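Long-range contact in SusD/RagB family nutrient-binding outer membrane lipoprotein (Bacteroides vulgatus, PDB 4F7A), which probably binds glycans, perhaps mucin O-glycans, at the outer membrane as a SusD-like nutrient-binding lipoprotein: residues F94-T104 / Y114-V122. Numbering follows the deposited sequence.
Sequences FPVAHKSTLIT and YGATLILKV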
loop_
_atom_site.group_PDB
_atom_site.type_symbol
_atom_site.label_atom_id
_atom_site.label_comp_id
_atom_site.label_asym_id
_atom_site.label_seq_id
_atom_site.Cartn_x
_atom_site.Cartn_y
_atom_site.Cartn_z
ATOM N N PHE A 94 -0.002 15.093 8.622
ATOM C CA PHE A 94 -0.714 14.743 9.847
ATOM C C PHE A 94 -1.145 15.969 10.658
ATOM O O PHE A 94 -2.263 16.005 11.162
ATOM C CB PHE A 94 0.095 13.728 10.674
ATOM C CG PHE A 94 -0.655 13.169 11.857
ATOM C CD1 PHE A 94 -1.879 12.549 11.694
ATOM C CD2 PHE A 94 -0.142 13.276 13.125
ATOM C CE1 PHE A 94 -2.584 12.048 12.777
ATOM C CE2 PHE A 94 -0.834 12.746 14.205
ATOM C CZ PHE A 94 -2.061 12.142 14.026
ATOM N N PRO A 95 -0.292 16.991 10.772
ATOM C CA PRO A 95 -0.761 18.135 11.573
ATOM C C PRO A 95 -1.985 18.821 10.956
ATOM O O PRO A 95 -2.830 19.361 11.689
ATOM C CB PRO A 95 0.438 19.083 11.618
ATOM C CG PRO A 95 1.598 18.315 11.066
ATOM C CD PRO A 95 1.139 17.054 10.445
ATOM N N VAL A 96 -2.089 18.763 9.627
ATOM C CA VAL A 96 -3.259 19.276 8.926
ATOM C C VAL A 96 -4.489 18.405 9.144
ATOM O O VAL A 96 -5.583 18.937 9.322
ATOM C CB VAL A 96 -2.973 19.489 7.416
ATOM C CG1 VAL A 96 -4.193 20.037 6.710
ATOM C CG2 VAL A 96 -1.773 20.465 7.266
ATOM N N ALA A 97 -4.330 17.075 9.125
ATOM C CA ALA A 97 -5.440 16.176 9.410
ATOM C C ALA A 97 -5.937 16.384 10.826
ATOM O O ALA A 97 -7.146 16.311 11.089
ATOM C CB ALA A 97 -5.034 14.716 9.220
ATOM N N HIS A 98 -4.997 16.623 11.745
ATOM C CA HIS A 98 -5.364 16.886 13.136
ATOM C C HIS A 98 -6.109 18.226 13.262
ATOM O O HIS A 98 -7.172 18.291 13.903
ATOM C CB HIS A 98 -4.130 16.853 14.022
ATOM C CG HIS A 98 -4.443 17.054 15.463
ATOM N ND1 HIS A 98 -5.080 16.092 16.215
ATOM C CD2 HIS A 98 -4.244 18.113 16.280
ATOM C CE1 HIS A 98 -5.253 16.551 17.446
ATOM N NE2 HIS A 98 -4.750 17.774 17.511
ATOM N N LYS A 99 -5.575 19.291 12.646
ATOM C CA LYS A 99 -6.269 20.585 12.626
ATOM C C LYS A 99 -7.674 20.444 12.042
ATOM O O LYS A 99 -8.636 20.997 12.571
ATOM C CB LYS A 99 -5.489 21.634 11.815
ATOM C CG LYS A 99 -6.128 23.022 11.818
ATOM N N SER A 100 -7.803 19.676 10.971
ATOM C CA SER A 100 -9.103 19.515 10.324
ATOM C C SER A 100 -10.075 18.801 11.264
ATOM O O SER A 100 -11.267 19.118 11.292
ATOM C CB SER A 100 -8.971 18.759 8.995
ATOM O OG SER A 100 -10.210 18.722 8.315
ATOM N N THR A 101 -9.565 17.837 12.027
ATOM C CA THR A 101 -10.368 17.191 13.080
ATOM C C THR A 101 -10.875 18.207 14.109
ATOM O O THR A 101 -12.071 18.256 14.425
ATOM C CB THR A 101 -9.587 16.071 13.789
ATOM O OG1 THR A 101 -9.053 15.179 12.808
ATOM C CG2 THR A 101 -10.513 15.274 14.738
ATOM N N LEU A 102 -9.973 19.043 14.601
ATOM C CA LEU A 102 -10.304 19.979 15.654
ATOM C C LEU A 102 -11.352 20.981 15.201
ATOM O O LEU A 102 -12.236 21.331 15.974
ATOM C CB LEU A 102 -9.067 20.735 16.141
ATOM C CG LEU A 102 -7.981 19.913 16.850
ATOM C CD1 LEU A 102 -6.847 20.835 17.318
ATOM C CD2 LEU A 102 -8.532 19.067 18.017
ATOM N N ILE A 103 -11.265 21.449 13.953
ATOM C CA ILE A 103 -12.187 22.486 13.510
ATOM C C ILE A 103 -13.500 21.959 12.972
ATOM O O ILE A 103 -14.399 22.734 12.728
ATOM C CB ILE A 103 -11.547 23.512 12.511
ATOM C CG1 ILE A 103 -11.241 22.891 11.142
ATOM C CG2 ILE A 103 -10.302 24.169 13.148
ATOM C CD1 ILE A 103 -10.572 23.884 10.187
ATOM N N THR A 104 -13.638 20.649 12.796
ATOM C CA THR A 104 -14.912 20.104 12.312
ATOM C C THR A 104 -15.650 19.258 13.353
ATOM O O THR A 104 -16.879 19.131 13.273
ATOM C CB THR A 104 -14.741 19.261 11.044
ATOM O OG1 THR A 104 -13.880 18.158 11.307
ATOM C CG2 THR A 104 -14.174 20.108 9.871
ATOM N N TYR A 114 -16.147 16.319 8.990
ATOM C CA TYR A 114 -15.572 15.609 10.152
ATOM C C TYR A 114 -15.371 14.133 9.829
ATOM O O TYR A 114 -14.264 13.605 9.954
ATOM C CB TYR A 114 -16.488 15.768 11.369
ATOM C CG TYR A 114 -16.061 14.952 12.587
ATOM C CD1 TYR A 114 -14.763 15.038 13.104
ATOM C CD2 TYR A 114 -16.958 14.114 13.230
ATOM C CE1 TYR A 114 -14.383 14.281 14.246
ATOM C CE2 TYR A 114 -16.588 13.366 14.349
ATOM C CZ TYR A 114 -15.299 13.441 14.839
ATOM O OH TYR A 114 -14.958 12.705 15.960
ATOM N N GLY A 115 -16.418 13.476 9.351
ATOM C CA GLY A 115 -16.296 12.079 8.922
ATOM C C GLY A 115 -15.198 11.841 7.892
ATOM O O GLY A 115 -14.374 10.945 8.036
ATOM N N ALA A 116 -15.193 12.662 6.847
ATOM C CA ALA A 116 -14.188 12.556 5.796
ATOM C C ALA A 116 -12.758 12.765 6.325
ATOM O O ALA A 116 -11.837 12.073 5.918
ATOM C CB ALA A 116 -14.517 13.580 4.654
ATOM N N THR A 117 -12.582 13.734 7.206
ATOM C CA THR A 117 -11.296 13.995 7.824
ATOM C C THR A 117 -10.786 12.748 8.514
ATOM O O THR A 117 -9.630 12.375 8.338
ATOM C CB THR A 117 -11.366 15.121 8.874
ATOM O OG1 THR A 117 -11.641 16.351 8.233
ATOM C CG2 THR A 117 -10.034 15.244 9.640
ATOM N N LEU A 118 -11.646 12.114 9.309
ATOM C CA LEU A 118 -11.247 10.932 10.078
ATOM C C LEU A 118 -10.824 9.799 9.165
ATOM O O LEU A 118 -9.813 9.146 9.417
ATOM C CB LEU A 118 -12.377 10.461 10.992
ATOM C CG LEU A 118 -12.633 11.402 12.169
ATOM C CD1 LEU A 118 -13.768 10.883 13.056
ATOM C CD2 LEU A 118 -11.380 11.606 12.990
ATOM N N ILE A 119 -11.604 9.566 8.112
ATOM C CA ILE A 119 -11.281 8.507 7.140
ATOM C C ILE A 119 -9.922 8.792 6.487
ATOM O O ILE A 119 -9.055 7.920 6.393
ATOM C CB ILE A 119 -12.421 8.343 6.089
ATOM C CG1 ILE A 119 -13.707 7.865 6.791
ATOM C CG2 ILE A 119 -12.029 7.306 4.986
ATOM C CD1 ILE A 119 -14.996 8.215 6.072
ATOM N N LEU A 120 -9.721 10.014 6.022
ATOM C CA LEU A 120 -8.434 10.351 5.424
ATOM C C LEU A 120 -7.272 10.207 6.416
ATOM O O LEU A 120 -6.178 9.814 6.046
ATOM C CB LEU A 120 -8.470 11.772 4.869
ATOM C CG LEU A 120 -9.375 12.014 3.682
ATOM C CD1 LEU A 120 -9.420 13.538 3.393
ATOM C CD2 LEU A 120 -8.954 11.178 2.447
ATOM N N LYS A 121 -7.511 10.540 7.683
ATOM C CA LYS A 121 -6.466 10.467 8.703
ATOM C C LYS A 121 -6.034 9.014 8.930
ATOM O O LYS A 121 -4.832 8.706 9.043
ATOM C CB LYS A 121 -6.982 11.126 9.985
ATOM C CG LYS A 121 -5.956 11.259 11.076
ATOM C CD LYS A 121 -6.404 12.222 12.174
ATOM C CE LYS A 121 -7.557 11.683 13.003
ATOM N NZ LYS A 121 -8.068 12.661 14.060
ATOM N N VAL A 122 -7.006 8.114 8.940
ATOM C CA VAL A 122 -6.724 6.684 9.075
ATOM C C VAL A 122 -6.060 6.151 7.809
ATOM O O VAL A 122 -5.099 5.374 7.883
ATOM C CB VAL A 122 -7.995 5.860 9.366
ATOM C CG1 VAL A 122 -7.682 4.359 9.325
ATOM C CG2 VAL A 122 -8.591 6.258 10.683
HETATM O O HOH W 1 -5.601 13.449 15.448
#
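Lys121 leans across to helix 94-104, its chain running from Ala97 past the edge of the Phe94 ring to Thr101. Its CB faces the methyl of Ala97; CG lies 4.0 Å from Ala97 CB and at the edge of the Phe94 ring, near its plane. CD, 3.9 Å from Phe94 CE1, is also near Thr101 OG1. The bend at chi3 (69°) brings CE to 3.8 Å from Thr101 OG1, and Lys121 NZ donates to Thr101 OG1 at 3.0 Å. A water accepts from NZ and joins it to His98 ND1. Thr101 sits as a knob among Tyr114, Thr117, Leu118 and Lys121, and Thr117 enters the Ala97, Ser100, Thr101 and Thr104 hole in return. Ser100 OG lies 2.8 Å from Thr117 OG1. At the far end Thr104 OG1, bonded to Ser100 O, rests 3.3 Å from Tyr114 CA. The contact packs segments 94-104 and 114-122, near-antiparallel at 156°, of consecutive helices in the TPR-like SusD fold. Thr101 OG1 gives its proton to Ala97 O (2.8 Å) in its own helix, leaving the oxygen to accept from Lys121 across the interface. Neutral partners thus solvate the buried amine; with no carboxylate among them, protonation is probably somewhat less favourable.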